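Local coordinates for protein thermotoga maritima TmcAL (Thermotoga maritima, PDB 5Y0T) that belongs to the HIGH nucleotidyl transferase family of the HUP clan and holds the ligand adenosine-5'-rp-alpha-thio-triphosphate in a pocket at its nucleotide-binding fold, at residues A[211-216]-A[223-228]; A[8-13]-A[57-62]; A[52-57]-A[237-242]. All blocks are in the same frame, centred on the assembly; numbering follows the deposited sequence.

Contact 1: A[211-216]-A[223-228]; sequences TAIRNL and EEVRDS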
loop_
_atom_site.group_PDB
_atom_site.type_symbol
_atom_site.label_atom_id
_atom_site.label_comp_id
_atom_site.label_asym_id
_atom_site.label_seq_id
_atom_site.Cartn_x
_atom_site.Cartn_y
_atom_site.Cartn_z
ATOM N N THR A 211 14.168 11.044 21.420
ATOM C CA THR A 211 12.929 10.272 21.578
ATOM C C THR A 211 12.084 10.831 22.728
ATOM O O THR A 211 10.866 10.949 22.611
ATOM C CB THR A 211 13.216 8.765 21.810
ATOM O OG1 THR A 211 13.879 8.221 20.656
ATOM C CG2 THR A 211 11.927 7.998 22.040
ATOM N N ALA A 212 12.722 11.209 23.829
ATOM C CA ALA A 212 11.973 11.838 24.917
ATOM C C ALA A 212 11.301 13.130 24.425
ATOM O O ALA A 212 10.152 13.410 24.757
ATOM C CB ALA A 212 12.887 12.125 26.111
ATOM N N ILE A 213 12.018 13.902 23.616
ATOM C CA ILE A 213 11.495 15.190 23.162
ATOM C C ILE A 213 10.307 15.001 22.230
ATOM O O ILE A 213 9.319 15.741 22.305
ATOM C CB ILE A 213 12.595 16.024 22.479
ATOM C CG1 ILE A 213 13.669 16.382 23.511
ATOM C CG2 ILE A 213 12.017 17.308 21.867
ATOM C CD1 ILE A 213 14.943 16.886 22.865
ATOM N N ARG A 214 10.386 13.998 21.367
ATOM C CA ARG A 214 9.250 13.686 20.513
ATOM C C ARG A 214 8.048 13.281 21.369
ATOM O O ARG A 214 6.910 13.599 21.038
ATOM C CB ARG A 214 9.609 12.587 19.508
ATOM C CG ARG A 214 10.608 13.050 18.441
ATOM C CD ARG A 214 10.657 12.093 17.237
ATOM N NE ARG A 214 10.938 10.712 17.639
ATOM C CZ ARG A 214 12.153 10.220 17.872
ATOM N NH1 ARG A 214 13.223 10.990 17.764
ATOM N NH2 ARG A 214 12.296 8.949 18.226
ATOM N N ASN A 215 8.289 12.599 22.485
ATOM C CA ASN A 215 7.182 12.235 23.364
ATOM C C ASN A 215 6.613 13.448 24.089
ATOM O O ASN A 215 5.411 13.506 24.368
ATOM C CB ASN A 215 7.612 11.168 24.383
ATOM C CG ASN A 215 7.706 9.790 23.763
ATOM O OD1 ASN A 215 7.166 9.555 22.682
ATOM N ND2 ASN A 215 8.383 8.873 24.441
ATOM N N LEU A 216 7.476 14.415 24.395
ATOM C CA LEU A 216 7.008 15.676 24.961
ATOM C C LEU A 216 6.086 16.393 23.975
ATOM O O LEU A 216 5.067 16.954 24.375
ATOM C CB LEU A 216 8.184 16.579 25.341
ATOM C CG LEU A 216 9.026 16.175 26.554
ATOM C CD1 LEU A 216 10.239 17.077 26.668
ATOM C CD2 LEU A 216 8.206 16.213 27.851
ATOM N N GLU A 223 6.580 23.915 26.516
ATOM C CA GLU A 223 7.573 24.645 27.286
ATOM C C GLU A 223 8.794 23.781 27.554
ATOM O O GLU A 223 9.936 24.251 27.487
ATOM C CB GLU A 223 6.966 25.134 28.603
ATOM C CG GLU A 223 6.190 26.434 28.478
ATOM C CD GLU A 223 7.087 27.613 28.130
ATOM O OE1 GLU A 223 7.645 28.234 29.063
ATOM O OE2 GLU A 223 7.234 27.919 26.924
ATOM N N GLU A 224 8.550 22.512 27.864
ATOM C CA GLU A 224 9.635 21.570 28.092
ATOM C C GLU A 224 10.352 21.266 26.786
ATOM O O GLU A 224 11.570 21.066 26.768
ATOM C CB GLU A 224 9.099 20.298 28.739
ATOM C CG GLU A 224 8.658 20.546 30.166
ATOM C CD GLU A 224 7.694 19.506 30.670
ATOM O OE1 GLU A 224 8.155 18.523 31.283
ATOM O OE2 GLU A 224 6.478 19.678 30.454
ATOM N N VAL A 225 9.603 21.253 25.688
ATOM C CA VAL A 225 10.207 21.085 24.370
ATOM C C VAL A 225 11.136 22.263 24.088
ATOM O O VAL A 225 12.285 22.077 23.675
ATOM C CB VAL A 225 9.154 20.972 23.247
ATOM C CG1 VAL A 225 9.835 20.975 21.862
ATOM C CG2 VAL A 225 8.328 19.702 23.406
ATOM N N ARG A 226 10.642 23.470 24.331
ATOM C CA ARG A 226 11.446 24.669 24.142
ATOM C C ARG A 226 12.714 24.623 24.996
ATOM O O ARG A 226 13.790 24.993 24.526
ATOM C CB ARG A 226 10.634 25.929 24.467
ATOM C CG ARG A 226 11.419 27.226 24.255
ATOM C CD ARG A 226 10.519 28.407 23.880
ATOM N NE ARG A 226 9.533 28.718 24.910
ATOM C CZ ARG A 226 9.666 29.691 25.806
ATOM N NH1 ARG A 226 10.749 30.459 25.802
ATOM N NH2 ARG A 226 8.717 29.903 26.708
ATOM N N ASP A 227 12.594 24.158 26.240
ATOM C CA ASP A 227 13.763 24.027 27.121
ATOM C C ASP A 227 14.815 23.026 26.622
ATOM O O ASP A 227 15.970 23.062 27.060
ATOM C CB ASP A 227 13.337 23.612 28.527
ATOM C CG ASP A 227 12.534 24.677 29.229
ATOM O OD1 ASP A 227 12.644 25.863 28.843
ATOM O OD2 ASP A 227 11.794 24.321 30.171
ATOM N N SER A 228 14.406 22.125 25.736
ATOM C CA SER A 228 15.285 21.071 25.221
ATOM C C SER A 228 15.986 21.391 23.906
ATOM O O SER A 228 16.860 20.634 23.467
ATOM C CB SER A 228 14.475 19.783 25.033
ATOM O OG SER A 228 13.818 19.422 26.235
#
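L216 and I213, one helical turn apart on helix 210-218, close against V225, E224 and S228 of helix 222-228. The two segments run nearly antiparallel, at 151°, with axes 9.4 Å apart at closest approach. L216 points toward the partner helix: its CB lies 3.7 Å from V225 CG2, and its CD1 reaches on to E224 CB at 4.0 Å. The leucine and glutamate side chains cross at about a right angle, with E224 CB against the CD1 methyl, while the carboxylate pairs with R221 in the connection between the helices. I213 starts out along the flank, but CG1 stands anti to its carbonyl carbon (chi1 -65°) and the extended chi2 carries CD1 across to S228 CB, 3.6 Å away. Its other branch, CG2, faces V225 CG1 more loosely at 4.3 Å. V225 divides its methyls: CG2 takes the leucine, while the CG1 side of the residue also meets helix 231-242. S228 brings a hydroxyl to this apolar seam yet turns it back along its own helix, OG donating to E224 O at 2.8 Å, with the donor tilted 24° from the carbonyl plane. Between these two segments the helical hairpin therefore closes through van der Waals contact, its buried hydroxyl satisfied within one helix and the E224 carboxylate paired with R221 beside the contact.

Contact 2: A[8-13]-A[57-62]; sequences VEYNPF and EIALRM. With TAT (adenosine-5'-rp-alpha-thio-triphosphate), chain E.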
loop_
_atom_site.group_PDB
_atom_site.type_symbol
_atom_site.label_atom_id
_atom_site.label_comp_id
_atom_site.label_asym_id
_atom_site.label_seq_id
_atom_site.Cartn_x
_atom_site.Cartn_y
_atom_site.Cartn_z
ATOM N N VAL A 8 24.386 12.520 11.060
ATOM C CA VAL A 8 23.343 13.047 11.935
ATOM C C VAL A 8 21.946 12.685 11.455
ATOM O O VAL A 8 21.741 12.313 10.309
ATOM C CB VAL A 8 23.418 14.603 12.054
ATOM C CG1 VAL A 8 24.784 15.054 12.578
ATOM C CG2 VAL A 8 23.133 15.251 10.693
ATOM N N GLU A 9 20.988 12.813 12.362
ATOM C CA GLU A 9 19.574 12.595 12.070
ATOM C C GLU A 9 18.811 13.853 12.467
ATOM O O GLU A 9 17.919 14.284 11.741
ATOM C CB GLU A 9 19.059 11.336 12.755
ATOM C CG GLU A 9 19.717 10.105 12.144
ATOM C CD GLU A 9 18.871 8.857 12.288
ATOM O OE1 GLU A 9 18.564 8.490 13.436
ATOM O OE2 GLU A 9 18.480 8.274 11.250
ATOM N N TYR A 10 19.085 14.363 13.672
ATOM C CA TYR A 10 18.508 15.628 14.131
ATOM C C TYR A 10 16.978 15.539 14.152
ATOM O O TYR A 10 16.302 16.313 13.475
ATOM C CB TYR A 10 18.958 16.804 13.221
ATOM C CG TYR A 10 20.433 17.197 13.326
ATOM C CD1 TYR A 10 21.193 16.878 14.457
ATOM C CD2 TYR A 10 21.056 17.902 12.301
ATOM C CE1 TYR A 10 22.543 17.251 14.555
ATOM C CE2 TYR A 10 22.395 18.279 12.389
ATOM C CZ TYR A 10 23.132 17.961 13.512
ATOM O OH TYR A 10 24.461 18.353 13.597
ATOM N N ASN A 11 16.446 14.630 14.970
ATOM C CA ASN A 11 15.019 14.305 14.958
ATOM C C ASN A 11 14.351 14.480 16.316
ATOM O O ASN A 11 13.913 13.496 16.914
ATOM C CB ASN A 11 14.808 12.852 14.488
ATOM C CG ASN A 11 13.332 12.510 14.261
ATOM O OD1 ASN A 11 12.496 13.391 14.094
ATOM N ND2 ASN A 11 13.011 11.224 14.279
ATOM N N PRO A 12 14.252 15.725 16.813
ATOM C CA PRO A 12 14.686 17.015 16.258
ATOM C C PRO A 12 16.114 17.440 16.676
ATOM O O PRO A 12 16.746 16.768 17.506
ATOM C CB PRO A 12 13.668 17.982 16.853
ATOM C CG PRO A 12 13.528 17.440 18.271
ATOM C CD PRO A 12 13.550 15.911 18.102
ATOM N N PHE A 13 16.588 18.579 16.156
ATOM C CA PHE A 13 17.905 19.092 16.559
ATOM C C PHE A 13 17.745 19.624 17.960
ATOM O O PHE A 13 16.987 20.569 18.166
ATOM C CB PHE A 13 18.386 20.204 15.620
ATOM C CG PHE A 13 19.820 20.619 15.837
ATOM C CD1 PHE A 13 20.203 21.287 16.996
ATOM C CD2 PHE A 13 20.780 20.347 14.877
ATOM C CE1 PHE A 13 21.523 21.672 17.197
ATOM C CE2 PHE A 13 22.107 20.728 15.075
ATOM C CZ PHE A 13 22.475 21.375 16.235
ATOM N N GLU A 57 17.674 23.148 7.226
ATOM C CA GLU A 57 17.822 24.565 7.523
ATOM C C GLU A 57 18.294 24.784 8.960
ATOM O O GLU A 57 19.146 25.650 9.216
ATOM C CB GLU A 57 16.509 25.331 7.286
ATOM C CG GLU A 57 16.684 26.804 7.518
ATOM C CD GLU A 57 15.427 27.622 7.291
ATOM O OE1 GLU A 57 14.501 27.151 6.594
ATOM O OE2 GLU A 57 15.381 28.745 7.825
ATOM N N ILE A 58 17.733 24.031 9.901
ATOM C CA ILE A 58 18.221 24.109 11.288
ATOM C C ILE A 58 19.711 23.780 11.381
ATOM O O ILE A 58 20.473 24.483 12.057
ATOM C CB ILE A 58 17.437 23.164 12.227
ATOM C CG1 ILE A 58 15.948 23.547 12.261
ATOM C CG2 ILE A 58 18.044 23.199 13.633
ATOM C CD1 ILE A 58 15.030 22.472 12.880
ATOM N N ALA A 59 20.145 22.748 10.671
ATOM C CA ALA A 59 21.558 22.348 10.733
ATOM C C ALA A 59 22.446 23.502 10.260
ATOM O O ALA A 59 23.445 23.853 10.909
ATOM C CB ALA A 59 21.801 21.085 9.890
ATOM N N LEU A 60 22.049 24.128 9.156
ATOM C CA LEU A 60 22.757 25.306 8.656
ATOM C C LEU A 60 22.805 26.417 9.696
ATOM O O LEU A 60 23.854 27.039 9.910
ATOM C CB LEU A 60 22.100 25.836 7.388
ATOM C CG LEU A 60 22.077 24.866 6.207
ATOM C CD1 LEU A 60 21.479 25.575 4.980
ATOM C CD2 LEU A 60 23.486 24.320 5.912
ATOM N N ARG A 61 21.667 26.694 10.326
ATOM C CA ARG A 61 21.639 27.749 11.338
ATOM C C ARG A 61 22.522 27.437 12.531
ATOM O O ARG A 61 23.016 28.349 13.211
ATOM C CB ARG A 61 20.206 28.003 11.785
ATOM C CG ARG A 61 19.378 28.669 10.694
ATOM C CD ARG A 61 18.017 29.083 11.185
ATOM N NE ARG A 61 17.318 29.874 10.177
ATOM C CZ ARG A 61 16.164 30.493 10.388
ATOM N NH1 ARG A 61 15.574 30.414 11.576
ATOM N NH2 ARG A 61 15.605 31.196 9.413
ATOM N N MET A 62 22.756 26.152 12.777
ATOM C CA MET A 62 23.477 25.752 13.970
ATOM C C MET A 62 24.974 25.642 13.741
ATOM O O MET A 62 25.717 25.343 14.677
ATOM C CB MET A 62 22.922 24.433 14.503
ATOM C CG MET A 62 21.472 24.521 14.968
ATOM S SD MET A 62 21.189 25.621 16.377
ATOM C CE MET A 62 20.749 27.152 15.589
HETATM N N1 TAT E . 25.952 14.757 24.045
HETATM C C2 TAT E . 26.930 14.687 23.121
HETATM N N3 TAT E . 26.718 14.328 21.843
HETATM C C4 TAT E . 25.473 14.012 21.413
HETATM C C5 TAT E . 24.351 14.083 22.354
HETATM C C6 TAT E . 24.667 14.479 23.746
HETATM N N6 TAT E . 23.694 14.565 24.685
HETATM N N7 TAT E . 23.243 13.733 21.666
HETATM C C8 TAT E . 23.616 13.472 20.386
HETATM N N9 TAT E . 24.946 13.641 20.243
HETATM P PA TAT E . 21.953 12.045 15.960
HETATM P PB TAT E . 21.275 10.503 18.368
HETATM P PG TAT E . 19.498 10.719 20.638
HETATM C "C1'" TAT E . 25.720 13.431 19.000
HETATM O O1A TAT E . 19.108 11.958 21.424
HETATM O O1B TAT E . 20.599 9.203 18.051
HETATM S S1G TAT E . 22.727 10.566 14.962
HETATM C "C2'" TAT E . 25.538 11.996 18.509
HETATM O "O2'" TAT E . 26.353 11.075 19.235
HETATM O O2A TAT E . 21.130 13.068 15.195
HETATM O O2B TAT E . 22.710 10.490 18.831
HETATM O O2G TAT E . 18.309 10.045 19.980
HETATM C "C3'" TAT E . 25.917 12.121 17.050
HETATM O "O3'" TAT E . 27.343 12.030 16.875
HETATM O O3A TAT E . 21.003 11.542 17.166
HETATM O O3B TAT E . 20.381 11.334 19.434
HETATM O O3G TAT E . 20.426 9.752 21.332
HETATM C "C4'" TAT E . 25.456 13.532 16.699
HETATM O "O4'" TAT E . 25.247 14.239 17.928
HETATM C "C5'" TAT E . 24.141 13.525 15.912
HETATM O "O5'" TAT E . 23.163 12.822 16.680
#
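F13 projects from the loop after strand 3-8 into a shallow hollow between I58 of helix 52-61 and M62, the residue following R61. The CG2 methyl of I58 is the bump at the root of the phenylalanine, 3.6 Å from F13 CB. M62 lays its CG over one face of the F13 ring, 3.7 Å from the centroid and 18° off the normal, a CH-pi contact. The bent methionine chain leads M62 SD off obliquely, 4.6 Å from the F13 centroid, in a Met-aromatic contact. Y10 forms the next layer: F13 CD2 sits over the centre of one tyrosine face and V8 CB over the other. Y10 CE2 meets A59 CB at 3.8 Å, and H17 packs edge-to-face with the Y10 ring. A cis peptide before P12 lies in the turn between the two aromatics. At the ligand, E9 N and Y10 N both donate to O2A of adenosine-5'-rp-alpha-thio-triphosphate, at 2.8 Å and 2.9 Å. The loop leads into the HIGH-type motif of the family, whose H14 and H17 also hydrogen-bond the ligand. Chemically, the loop offers backbone N-H groups to an oxygen of the alpha-thiophosphate and is seated on the helix by apolar and sulfur-aromatic contact.

Contact 3: A[52-57]-A[237-242]; sequences KFARAE and LMREIN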
loop_
_atom_site.group_PDB
_atom_site.type_symbol
_atom_site.label_atom_id
_atom_site.label_comp_id
_atom_site.label_asym_id
_atom_site.label_seq_id
_atom_site.Cartn_x
_atom_site.Cartn_y
_atom_site.Cartn_z
ATOM N N LYS A 52 13.002 16.844 6.030
ATOM C CA LYS A 52 14.446 17.025 5.898
ATOM C C LYS A 52 14.797 18.438 5.446
ATOM O O LYS A 52 15.889 18.935 5.735
ATOM C CB LYS A 52 15.017 15.991 4.911
ATOM C CG LYS A 52 14.507 16.194 3.477
ATOM C CD LYS A 52 14.775 14.962 2.611
ATOM C CE LYS A 52 14.216 15.175 1.194
ATOM N NZ LYS A 52 14.467 13.976 0.319
ATOM N N PHE A 53 13.874 19.104 4.760
ATOM C CA PHE A 53 14.143 20.478 4.320
ATOM C C PHE A 53 14.164 21.430 5.521
ATOM O O PHE A 53 15.022 22.315 5.636
ATOM C CB PHE A 53 13.101 20.904 3.280
ATOM C CG PHE A 53 13.062 19.990 2.074
ATOM C CD1 PHE A 53 14.128 19.942 1.197
ATOM C CD2 PHE A 53 11.970 19.182 1.836
ATOM C CE1 PHE A 53 14.097 19.096 0.093
ATOM C CE2 PHE A 53 11.938 18.336 0.738
ATOM C CZ PHE A 53 13.000 18.299 -0.127
ATOM N N ALA A 54 13.228 21.229 6.434
ATOM C CA ALA A 54 13.220 21.990 7.678
ATOM C C ALA A 54 14.441 21.657 8.541
ATOM O O ALA A 54 15.103 22.548 9.088
ATOM C CB ALA A 54 11.927 21.721 8.450
ATOM N N ARG A 55 14.752 20.376 8.672
ATOM C CA ARG A 55 15.862 19.998 9.546
ATOM C C ARG A 55 17.215 20.388 8.916
ATOM O O ARG A 55 18.152 20.735 9.631
ATOM C CB ARG A 55 15.786 18.500 9.885
ATOM C CG ARG A 55 14.888 18.232 11.106
ATOM C CD ARG A 55 14.287 16.812 11.127
ATOM N NE ARG A 55 15.281 15.786 10.804
ATOM C CZ ARG A 55 15.251 15.068 9.690
ATOM N NH1 ARG A 55 14.256 15.240 8.817
ATOM N NH2 ARG A 55 16.194 14.170 9.451
ATOM N N ALA A 56 17.307 20.375 7.586
ATOM C CA ALA A 56 18.517 20.891 6.914
ATOM C C ALA A 56 18.747 22.368 7.240
ATOM O O ALA A 56 19.878 22.806 7.511
ATOM C CB ALA A 56 18.423 20.698 5.397
ATOM N N GLU A 57 17.674 23.148 7.226
ATOM C CA GLU A 57 17.822 24.565 7.523
ATOM C C GLU A 57 18.294 24.784 8.960
ATOM O O GLU A 57 19.146 25.650 9.216
ATOM C CB GLU A 57 16.509 25.331 7.286
ATOM C CG GLU A 57 16.684 26.804 7.518
ATOM C CD GLU A 57 15.427 27.622 7.291
ATOM O OE1 GLU A 57 14.501 27.151 6.594
ATOM O OE2 GLU A 57 15.381 28.745 7.825
ATOM N N LEU A 237 10.666 24.361 14.195
ATOM C CA LEU A 237 9.684 23.357 14.609
ATOM C C LEU A 237 8.287 23.978 14.688
ATOM O O LEU A 237 7.316 23.431 14.158
ATOM C CB LEU A 237 10.071 22.751 15.963
ATOM C CG LEU A 237 9.061 21.771 16.563
ATOM C CD1 LEU A 237 8.962 20.515 15.695
ATOM C CD2 LEU A 237 9.434 21.414 17.990
ATOM N N MET A 238 8.195 25.133 15.339
ATOM C CA MET A 238 6.928 25.866 15.422
ATOM C C MET A 238 6.424 26.312 14.046
ATOM O O MET A 238 5.213 26.270 13.773
ATOM C CB MET A 238 7.077 27.081 16.339
ATOM C CG MET A 238 7.239 26.726 17.810
ATOM S SD MET A 238 5.786 25.904 18.496
ATOM C CE MET A 238 6.369 24.224 18.687
ATOM N N ARG A 239 7.349 26.741 13.189
ATOM C CA ARG A 239 7.016 27.132 11.817
ATOM C C ARG A 239 6.320 26.000 11.076
ATOM O O ARG A 239 5.294 26.205 10.415
ATOM C CB ARG A 239 8.276 27.543 11.041
ATOM C CG ARG A 239 7.993 27.991 9.597
ATOM C CD ARG A 239 9.270 28.097 8.773
ATOM N NE ARG A 239 9.725 26.790 8.311
ATOM C CZ ARG A 239 10.924 26.552 7.791
ATOM N NH1 ARG A 239 11.805 27.540 7.682
ATOM N NH2 ARG A 239 11.245 25.325 7.387
ATOM N N GLU A 240 6.881 24.799 11.178
ATOM C CA GLU A 240 6.319 23.661 10.464
ATOM C C GLU A 240 4.964 23.278 11.050
ATOM O O GLU A 240 4.039 22.913 10.320
ATOM C CB GLU A 240 7.276 22.461 10.503
ATOM C CG GLU A 240 8.608 22.722 9.823
ATOM C CD GLU A 240 8.440 23.012 8.349
ATOM O OE1 GLU A 240 8.043 22.076 7.631
ATOM O OE2 GLU A 240 8.683 24.172 7.912
ATOM N N ILE A 241 4.843 23.358 12.368
ATOM C CA ILE A 241 3.582 23.031 13.011
ATOM C C ILE A 241 2.507 24.072 12.643
ATOM O O ILE A 241 1.374 23.704 12.326
ATOM C CB ILE A 241 3.751 22.931 14.537
ATOM C CG1 ILE A 241 4.670 21.745 14.872
ATOM C CG2 ILE A 241 2.389 22.806 15.245
ATOM C CD1 ILE A 241 4.941 21.580 16.347
ATOM N N ASN A 242 2.876 25.355 12.648
ATOM C CA ASN A 242 1.960 26.431 12.248
ATOM C C ASN A 242 1.418 26.308 10.837
ATOM O O ASN A 242 0.321 26.795 10.554
ATOM C CB ASN A 242 2.637 27.794 12.367
ATOM C CG ASN A 242 2.897 28.182 13.789
ATOM O OD1 ASN A 242 2.294 27.627 14.707
ATOM N ND2 ASN A 242 3.800 29.142 13.989
HETATM O O HOH W 1 13.577 24.827 5.568
#
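R239 leaves its helix with CG anti to the backbone N (chi1 -179°) and bends at chi3, which carries its guanidinium across to E57, itself extended from helix 52-61. R239 NH1 donates to E57 OE1 at 2.9 Å along an almost straight line, 176° at the hydrogen. The acceptor lies in the guanidinium plane, but the nitrogen approaches from above the carboxylate plane, the two planes being 47° apart. E240, bent at chi2, curls back to R239, whose NE and NH2 both donate to E240 OE2, at 2.8 Å and 2.9 Å; NE arrives nearly along the C-O axis. One water completes the arrangement, donating to E57 OE1 and F53 O and accepting from R239 NH2. A54 CB packs against E240 CD at 3.7 Å. Each carboxylate also has another cationic partner, R61 for E57 and R245 for E240, so the negative charges are probably well compensated. Segments 52-57 and 237-242, joined by this salt-bridge network, run nearly antiparallel, their axes 10.7 Å apart at closest approach. Helix 52-61 is the connection of the beta-alpha-beta crossover between adjacent parallel strands 32-38 and 66-70, and the network ties it to helix 231-242.

How the contacts relate
The three contacts lie on the same side of the chain's centre, contacts 2 and 3 about 10 Å apart between centres and contact 1 about 15 Å from either. Contacts 2 and 3 share helix 52-61 and E57, and their segments alternate along the chain; contact 1 follows contact 2 and is nested inside the long connection closed by contact 3. R55 joins contacts 2 and 3 through the carbonyls of E9 and Y10; R214 NH1 hydrogen-bonds N11 O, linking contacts 1 and 2, and I213 packs on P12. V225 meets L237 where helices 222-228 and 231-242 follow each other. The ligand-holding loop 8-13 is thus flanked by helices 52-61 and 210-218, tying these helices to the nucleotide pocket.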